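Local coordinates for chitin oligosaccahride binding protein NagB1 (Paenibacillus sp. FPU-7, PDB 7EHP), which binds the chitin oligosaccharides N,N'-diacetylchitobiose and N,N',N''-triacetylchitotriose, probably as the extracellular solute-binding component of an ABC-type sugar importer, at residues R138-L143 and P268-K273; F158-S163 and A226-A231. One frame throughout, in Å; residues are numbered along the deposited sequence.

Interaction 1: residues R138-L143 and P268-K273; sequences RRWEDL and PDVGGK
Pro268 packs its ring against Arg139 and Leu143 at the start of helix 140-152, where the loop leaving strand 262-265 forms a single beta bridge, Arg139 with Asp269, beside the helix N-terminus. Pro268 CB reaches Arg139 C at 3.5 Å, and Pro268 CG meets Leu143 CD2 at 3.8 Å, the two side chains crossing at about a right angle. Asp269 carries the polar part of the contact. Asp269 N donates to Arg138 O at 3.0 Å with an N-H...O angle of 158°, although the donor stands 41° out of the carbonyl plane. Asp269 O receives a weak, bent bond from Trp140 N. The Asp269 and Arg138 side chains run alongside each other, pointing the same way; in the one of two Arg138 conformers described, Asp269 OD2 meets the guanidinium edge in a long, doubtful salt bridge, 3.6 Å from Arg138 NH2. OD1 takes Gly276 N. An alanine in place of Asp269 would probably leave Gly276 N without its acceptor and Arg138 without an already loose charge partner. Arg139 is the N-cap residue, and Arg139 N is held by Asp142 OD2 at 2.9 Å through the anti lone pair. Val270 follows, its N and that of Gly271 bonded to the Asp275 carboxylate. Trp140, whose indole also makes a cation-pi contact with Arg206, brings CE3 to within 3.9 Å of Val270 CG1.

Interaction 2: residues F158-S163 and A226-A231; sequences FAFASS and AEQQYA
Gln228 reaches from helix 225-233 to the backbone of Phe160 and Ala161, and its amide oxygen makes the one polar link between the segments. Gln228 OE1 accepts a weak hydrogen bond from Ala161 N at 3.4 Å, with an N-H...O angle of 144°, and lies equally near Phe160 CA. The Phe160 ring is a looser neighbour, its CD1 4.2 Å from Gln228 OE1 and its plane turned 48° from the amide. Closer to the helix backbone, Gln228 CB sits 3.6 Å from Phe160 N. Two alanines flank this crossing and point their methyls at the helix. Ala161 CB approaches Gln228 CB at 4.0 Å, whereas Ala159 CB lies 3.3 Å from Gln228 O and 4.0 Å from Ala231 CB. The methyls are consistent with the close approach, the CA atoms of Phe160 and Gln228 being 4.8 Å apart. In the solute-binding protein fold, the contact packs helix 225-233 against the chain that leaves strand 156-159, a strand paired in parallel with strand 237-243. Gln228 CG stands between the backbone N and the carbonyl carbon (chi1 82°), and the chain then runs extended. NE2 is bonded to Phe241 O on strand 237-243 and more weakly to Asp242 OD2, so both polar atoms of the amide are used, which would limit its rotation. Further out, Phe160 N is held by Gln217 OE1, while its ring packs on Ala168 and Ile373 from helices 165-180 and 359-373. The Gln228 side chain is about 10 Å from a bound N-acetylglucosamine, too far for direct contact with that sugar.

Both contacts join parts distant in sequence, and interaction 2 is nested along the chain within the loop closed by interaction 1. Their centres lie 23 Å apart, yet they touch directly: Leu143 CD1 meets Phe158 CZ at 3.8 Å, linking helix 140-152 to the strand that follows it. Interaction 1 is peripheral, about 23 Å from the chain centre, and only two of its seven touching residues are buried; backbone bonds and a loose ion pair join a helix start to a loop. Interaction 2, about 15 Å from the centre, has five of six buried and relies on methyl packing and an uncharged amide about 10 Å from the bound sugar.

Interaction 1: residues R138-L143 and P268-K273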
ATOM      1  N   ARG A 138     -18.201   5.086 -13.622  1.00 27.34           N
ATOM      2  CA  ARG A 138     -17.019   4.941 -14.460  0.54 27.76           C
ATOM      3  C   ARG A 138     -16.339   6.259 -14.789  1.00 27.27           C
ATOM      4  O   ARG A 138     -15.196   6.249 -15.250  1.00 24.80           O
ATOM      5  CB  ARG A 138     -17.359   4.207 -15.761  0.54 30.90           C
ATOM      6  CG  ARG A 138     -17.104   2.704 -15.667  0.54 30.70           C
ATOM      7  CD  ARG A 138     -15.834   2.373 -14.840  0.54 31.81           C
ATOM      8  NE  ARG A 138     -14.627   2.192 -15.652  0.54 34.62           N
ATOM      9  CZ  ARG A 138     -13.801   3.168 -16.028  0.54 31.25           C
ATOM     10  NH1 ARG A 138     -14.016   4.411 -15.649  0.54 26.42           N
ATOM     11  NH2 ARG A 138     -12.743   2.891 -16.778  0.54 33.69           N
ATOM     12  N   ARG A 139     -16.980   7.394 -14.539  1.00 25.85           N
ATOM     13  CA  ARG A 139     -16.332   8.674 -14.787  1.00 23.84           C
ATOM     14  C   ARG A 139     -16.693   9.613 -13.644  1.00 22.59           C
ATOM     15  O   ARG A 139     -17.535   9.289 -12.808  1.00 24.78           O
ATOM     16  CB  ARG A 139     -16.738   9.245 -16.147  1.00 27.13           C
ATOM     17  CG  ARG A 139     -16.195   8.447 -17.314  1.00 30.67           C
ATOM     18  CD  ARG A 139     -16.219   9.258 -18.595  1.00 35.47           C
ATOM     19  NE  ARG A 139     -17.578   9.679 -18.915  1.00 41.85           N
ATOM     20  CZ  ARG A 139     -17.887  10.764 -19.618  1.00 39.05           C
ATOM     21  NH1 ARG A 139     -16.942  11.552 -20.113  1.00 39.85           N
ATOM     22  NH2 ARG A 139     -19.154  11.057 -19.831  1.00 37.69           N
ATOM     23  N   TRP A 140     -16.054  10.792 -13.620  1.00 23.82           N
ATOM     24  CA  TRP A 140     -16.208  11.711 -12.489  1.00 19.64           C
ATOM     25  C   TRP A 140     -17.665  12.088 -12.259  1.00 25.47           C
ATOM     26  O   TRP A 140     -18.156  12.054 -11.121  1.00 21.05           O
ATOM     27  CB  TRP A 140     -15.361  12.970 -12.703  1.00 27.45           C
ATOM     28  CG  TRP A 140     -15.421  13.931 -11.541  1.00 24.20           C
ATOM     29  CD1 TRP A 140     -16.215  15.046 -11.430  1.00 23.26           C
ATOM     30  CD2 TRP A 140     -14.669  13.853 -10.328  1.00 20.84           C
ATOM     31  NE1 TRP A 140     -15.999  15.659 -10.225  1.00 23.08           N
ATOM     32  CE2 TRP A 140     -15.050  14.951  -9.530  1.00 24.58           C
ATOM     33  CE3 TRP A 140     -13.705  12.963  -9.838  1.00 22.98           C
ATOM     34  CZ2 TRP A 140     -14.500  15.186  -8.275  1.00 23.29           C
ATOM     35  CZ3 TRP A 140     -13.158  13.195  -8.590  1.00 20.56           C
ATOM     36  CH2 TRP A 140     -13.554  14.305  -7.824  1.00 23.65           C
ATOM     37  N   GLU A 141     -18.383  12.449 -13.328  1.00 19.56           N
ATOM     38  CA  GLU A 141     -19.743  12.930 -13.125  1.00 26.22           C
ATOM     39  C   GLU A 141     -20.657  11.825 -12.607  1.00 22.48           C
ATOM     40  O   GLU A 141     -21.615  12.112 -11.877  1.00 24.21           O
ATOM     41  CB  GLU A 141     -20.289  13.542 -14.421  1.00 23.23           C
ATOM     42  CG  GLU A 141     -19.662  14.892 -14.762  1.00 24.41           C
ATOM     43  CD  GLU A 141     -19.774  15.921 -13.630  1.00 33.48           C
ATOM     44  OE1 GLU A 141     -20.883  16.073 -13.067  1.00 32.56           O
ATOM     45  OE2 GLU A 141     -18.748  16.577 -13.300  1.00 29.59           O
ATOM     46  N   ASP A 142     -20.371  10.563 -12.949  1.00 24.54           N
ATOM     47  CA  ASP A 142     -21.082   9.454 -12.315  1.00 25.51           C
ATOM     48  C   ASP A 142     -20.785   9.419 -10.820  1.00 27.71           C
ATOM     49  O   ASP A 142     -21.693   9.257  -9.996  1.00 22.25           O
ATOM     50  CB  ASP A 142     -20.686   8.108 -12.940  1.00 27.26           C
ATOM     51  CG  ASP A 142     -20.799   8.082 -14.463  1.00 29.49           C
ATOM     52  OD1 ASP A 142     -21.870   8.440 -14.984  1.00 26.89           O
ATOM     53  OD2 ASP A 142     -19.820   7.648 -15.129  1.00 30.61           O
ATOM     54  N   LEU A 143     -19.506   9.555 -10.457  1.00 23.36           N
ATOM     55  CA  LEU A 143     -19.115   9.495  -9.047  1.00 23.65           C
ATOM     56  C   LEU A 143     -19.847  10.546  -8.224  1.00 26.91           C
ATOM     57  O   LEU A 143     -20.332  10.258  -7.121  1.00 27.57           O
ATOM     58  CB  LEU A 143     -17.603   9.677  -8.922  1.00 18.23           C
ATOM     59  CG  LEU A 143     -16.949   9.530  -7.543  1.00 25.17           C
ATOM     60  CD1 LEU A 143     -17.423   8.273  -6.822  1.00 18.61           C
ATOM     61  CD2 LEU A 143     -15.425   9.532  -7.685  1.00 19.11           C
ATOM     62  N   PRO A 268     -13.045   6.129 -10.876  1.00 22.53           N
ATOM     63  CA  PRO A 268     -13.580   6.709 -12.115  1.00 19.09           C
ATOM     64  C   PRO A 268     -12.556   7.521 -12.904  1.00 24.13           C
ATOM     65  O   PRO A 268     -11.637   8.132 -12.346  1.00 24.10           O
ATOM     66  CB  PRO A 268     -14.726   7.596 -11.615  1.00 23.89           C
ATOM     67  CG  PRO A 268     -15.192   6.905 -10.376  1.00 23.07           C
ATOM     68  CD  PRO A 268     -13.936   6.386  -9.727  1.00 22.27           C
ATOM     69  N   ASP A 269     -12.716   7.504 -14.227  1.00 25.22           N
ATOM     70  CA  ASP A 269     -11.917   8.362 -15.080  1.00 24.67           C
ATOM     71  C   ASP A 269     -12.370   9.811 -14.931  1.00 21.12           C
ATOM     72  O   ASP A 269     -13.495  10.088 -14.517  1.00 22.95           O
ATOM     73  CB  ASP A 269     -12.037   7.911 -16.529  1.00 26.01           C
ATOM     74  CG  ASP A 269     -11.210   6.677 -16.817  1.00 32.94           C
ATOM     75  OD1 ASP A 269     -10.336   6.346 -15.981  1.00 24.28           O
ATOM     76  OD2 ASP A 269     -11.434   6.045 -17.875  1.00 28.33           O
ATOM     77  N   VAL A 270     -11.468  10.744 -15.256  1.00 27.91           N
ATOM     78  CA  VAL A 270     -11.744  12.171 -15.123  1.00 30.30           C
ATOM     79  C   VAL A 270     -11.457  12.962 -16.395  1.00 33.26           C
ATOM     80  O   VAL A 270     -11.623  14.183 -16.398  1.00 33.78           O
ATOM     81  CB  VAL A 270     -10.975  12.795 -13.937  1.00 24.86           C
ATOM     82  CG1 VAL A 270     -11.171  11.973 -12.658  1.00 26.40           C
ATOM     83  CG2 VAL A 270      -9.517  12.961 -14.284  1.00 23.72           C
ATOM     84  N   GLY A 271     -11.058  12.318 -17.486  1.00 33.87           N
ATOM     85  CA  GLY A 271     -10.737  13.071 -18.677  1.00 31.60           C
ATOM     86  C   GLY A 271      -9.408  13.771 -18.512  1.00 38.63           C
ATOM     87  O   GLY A 271      -9.300  14.994 -18.675  1.00 42.57           O
ATOM     88  N   GLY A 272      -8.395  12.989 -18.145  1.00 29.86           N
ATOM     89  CA  GLY A 272      -7.055  13.484 -17.924  1.00 26.92           C
ATOM     90  C   GLY A 272      -6.062  12.431 -18.364  1.00 24.40           C
ATOM     91  O   GLY A 272      -6.439  11.345 -18.809  1.00 28.75           O
ATOM     92  N   LYS A 273      -4.779  12.763 -18.222  1.00 25.33           N
ATOM     93  CA  LYS A 273      -3.677  11.988 -18.786  1.00 26.02           C
ATOM     94  C   LYS A 273      -3.460  10.651 -18.095  1.00 29.17           C
ATOM     95  O   LYS A 273      -2.632   9.865 -18.571  1.00 30.97           O
ATOM     96  CB  LYS A 273      -2.404  12.837 -18.746  1.00 24.55           C
ATOM     97  CG  LYS A 273      -2.643  14.239 -19.364  1.00 35.97           C
ATOM     98  CD  LYS A 273      -1.369  15.065 -19.553  1.00 39.15           C
ATOM     99  CE  LYS A 273      -1.308  16.210 -18.541  1.00 29.43           C
ATOM    100  NZ  LYS A 273      -0.430  17.326 -18.993  1.00 33.44           N
TER

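Interaction 2: residues F158-S163 and A226-A231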
ATOM      1  N   PHE A 158     -17.546   8.217   1.039  1.00 15.80           N
ATOM      2  CA  PHE A 158     -16.247   7.554   1.138  1.00 19.16           C
ATOM      3  C   PHE A 158     -15.883   7.447   2.612  1.00 16.49           C
ATOM      4  O   PHE A 158     -15.558   8.462   3.241  1.00 18.71           O
ATOM      5  CB  PHE A 158     -15.143   8.328   0.396  1.00 16.67           C
ATOM      6  CG  PHE A 158     -15.153   8.167  -1.094  1.00 20.91           C
ATOM      7  CD1 PHE A 158     -14.632   7.035  -1.686  1.00 17.73           C
ATOM      8  CD2 PHE A 158     -15.624   9.193  -1.912  1.00 18.43           C
ATOM      9  CE1 PHE A 158     -14.639   6.889  -3.067  1.00 20.12           C
ATOM     10  CE2 PHE A 158     -15.615   9.069  -3.298  1.00 19.64           C
ATOM     11  CZ  PHE A 158     -15.122   7.916  -3.876  1.00 19.12           C
ATOM     12  N   ALA A 159     -15.928   6.229   3.162  1.00 19.22           N
ATOM     13  CA  ALA A 159     -15.308   5.986   4.462  1.00 17.12           C
ATOM     14  C   ALA A 159     -13.853   6.427   4.398  1.00 14.15           C
ATOM     15  O   ALA A 159     -13.146   6.116   3.432  1.00 15.69           O
ATOM     16  CB  ALA A 159     -15.395   4.497   4.830  1.00 16.48           C
ATOM     17  N   PHE A 160     -13.401   7.150   5.428  1.00 13.86           N
ATOM     18  CA  PHE A 160     -12.137   7.879   5.308  1.00 19.14           C
ATOM     19  C   PHE A 160     -11.619   8.268   6.691  1.00 19.07           C
ATOM     20  O   PHE A 160     -12.345   8.842   7.500  1.00 15.68           O
ATOM     21  CB  PHE A 160     -12.335   9.123   4.400  1.00 15.77           C
ATOM     22  CG  PHE A 160     -11.098   9.956   4.205  1.00 17.62           C
ATOM     23  CD1 PHE A 160      -9.975   9.426   3.585  1.00 21.11           C
ATOM     24  CD2 PHE A 160     -11.070  11.284   4.596  1.00 19.89           C
ATOM     25  CE1 PHE A 160      -8.834  10.192   3.390  1.00 21.65           C
ATOM     26  CE2 PHE A 160      -9.930  12.061   4.406  1.00 18.22           C
ATOM     27  CZ  PHE A 160      -8.804  11.506   3.800  1.00 15.29           C
ATOM     28  N   ALA A 161     -10.365   7.934   6.967  1.00 19.42           N
ATOM     29  CA  ALA A 161      -9.749   8.268   8.243  1.00 18.47           C
ATOM     30  C   ALA A 161      -8.350   8.786   7.962  1.00 18.81           C
ATOM     31  O   ALA A 161      -7.603   8.144   7.225  1.00 18.79           O
ATOM     32  CB  ALA A 161      -9.718   7.037   9.154  1.00 19.65           C
ATOM     33  N   SER A 162      -7.989   9.946   8.528  1.00 19.43           N
ATOM     34  CA  SER A 162      -6.744  10.613   8.153  1.00 14.53           C
ATOM     35  C   SER A 162      -5.847  10.995   9.332  1.00 16.09           C
ATOM     36  O   SER A 162      -4.898  11.758   9.139  1.00 18.06           O
ATOM     37  CB  SER A 162      -7.037  11.867   7.325  1.00 17.53           C
ATOM     38  OG  SER A 162      -7.805  12.782   8.095  1.00 16.91           O
ATOM     39  N   SER A 163      -6.084  10.465  10.531  1.00 13.78           N
ATOM     40  CA  SER A 163      -5.114  10.644  11.607  1.00 17.54           C
ATOM     41  C   SER A 163      -3.747  10.060  11.231  1.00 21.27           C
ATOM     42  O   SER A 163      -2.702  10.648  11.540  1.00 18.47           O
ATOM     43  CB  SER A 163      -5.644  10.005  12.893  1.00 19.47           C
ATOM     44  OG  SER A 163      -4.785  10.307  13.973  1.00 20.88           O
ATOM     45  N   ALA A 226      -7.714   2.133  10.750  1.00 14.80           N
ATOM     46  CA  ALA A 226      -8.700   1.056  10.864  1.00 17.64           C
ATOM     47  C   ALA A 226     -10.138   1.555  10.913  1.00 14.79           C
ATOM     48  O   ALA A 226     -11.058   0.798  10.576  1.00 14.91           O
ATOM     49  CB  ALA A 226      -8.436   0.217  12.117  1.00 16.47           C
ATOM     50  N   GLU A 227     -10.363   2.791  11.350  1.00 15.83           N
ATOM     51  CA  GLU A 227     -11.728   3.284  11.514  1.00 16.57           C
ATOM     52  C   GLU A 227     -12.449   3.449  10.178  1.00 17.18           C
ATOM     53  O   GLU A 227     -13.671   3.265  10.107  1.00 13.56           O
ATOM     54  CB  GLU A 227     -11.697   4.602  12.299  1.00 18.69           C
ATOM     55  CG  GLU A 227     -11.230   4.353  13.734  1.00 23.12           C
ATOM     56  CD  GLU A 227     -11.388   5.540  14.657  1.00 23.19           C
ATOM     57  OE1 GLU A 227     -12.539   5.893  14.988  1.00 28.08           O
ATOM     58  OE2 GLU A 227     -10.348   6.095  15.081  1.00 25.21           O
ATOM     59  N   GLN A 228     -11.725   3.767   9.102  1.00 13.10           N
ATOM     60  CA  GLN A 228     -12.391   3.792   7.802  1.00 12.64           C
ATOM     61  C   GLN A 228     -12.845   2.398   7.390  1.00 19.14           C
ATOM     62  O   GLN A 228     -13.908   2.241   6.771  1.00 14.20           O
ATOM     63  CB  GLN A 228     -11.480   4.430   6.757  1.00 13.69           C
ATOM     64  CG  GLN A 228     -10.420   3.552   6.118  1.00 14.68           C
ATOM     65  CD  GLN A 228      -9.881   4.193   4.844  1.00 17.08           C
ATOM     66  OE1 GLN A 228      -9.808   5.422   4.747  1.00 13.24           O
ATOM     67  NE2 GLN A 228      -9.498   3.368   3.866  1.00 14.92           N
ATOM     68  N   GLN A 229     -12.096   1.373   7.789  1.00 11.77           N
ATOM     69  CA  GLN A 229     -12.492   0.010   7.479  1.00 15.69           C
ATOM     70  C   GLN A 229     -13.661  -0.427   8.349  1.00 15.44           C
ATOM     71  O   GLN A 229     -14.550  -1.150   7.884  1.00 17.92           O
ATOM     72  CB  GLN A 229     -11.286  -0.919   7.641  1.00 12.23           C
ATOM     73  CG  GLN A 229     -10.189  -0.596   6.611  1.00 14.92           C
ATOM     74  CD  GLN A 229      -8.899  -1.370   6.807  1.00 15.75           C
ATOM     75  OE1 GLN A 229      -8.735  -2.108   7.779  1.00 20.34           O
ATOM     76  NE2 GLN A 229      -7.979  -1.221   5.864  1.00 15.27           N
ATOM     77  N   TYR A 230     -13.697   0.019   9.609  1.00 15.02           N
ATOM     78  CA  TYR A 230     -14.890  -0.227  10.410  1.00 16.25           C
ATOM     79  C   TYR A 230     -16.120   0.357   9.722  1.00 20.19           C
ATOM     80  O   TYR A 230     -17.122  -0.342   9.522  1.00 19.80           O
ATOM     81  CB  TYR A 230     -14.744   0.378  11.805  1.00 18.95           C
ATOM     82  CG  TYR A 230     -13.565  -0.056  12.649  1.00 18.32           C
ATOM     83  CD1 TYR A 230     -12.929  -1.288  12.470  1.00 19.02           C
ATOM     84  CD2 TYR A 230     -13.108   0.777  13.669  1.00 19.04           C
ATOM     85  CE1 TYR A 230     -11.837  -1.661  13.302  1.00 18.65           C
ATOM     86  CE2 TYR A 230     -12.032   0.424  14.480  1.00 19.11           C
ATOM     87  CZ  TYR A 230     -11.403  -0.781  14.303  1.00 19.27           C
ATOM     88  OH  TYR A 230     -10.356  -1.067  15.144  1.00 15.40           O
ATOM     89  N   ALA A 231     -16.053   1.643   9.343  1.00 14.42           N
ATOM     90  CA  ALA A 231     -17.226   2.320   8.791  1.00 16.63           C
ATOM     91  C   ALA A 231     -17.739   1.598   7.563  1.00 19.56           C
ATOM     92  O   ALA A 231     -18.944   1.357   7.429  1.00 21.57           O
ATOM     93  CB  ALA A 231     -16.905   3.779   8.454  1.00 16.25           C
TER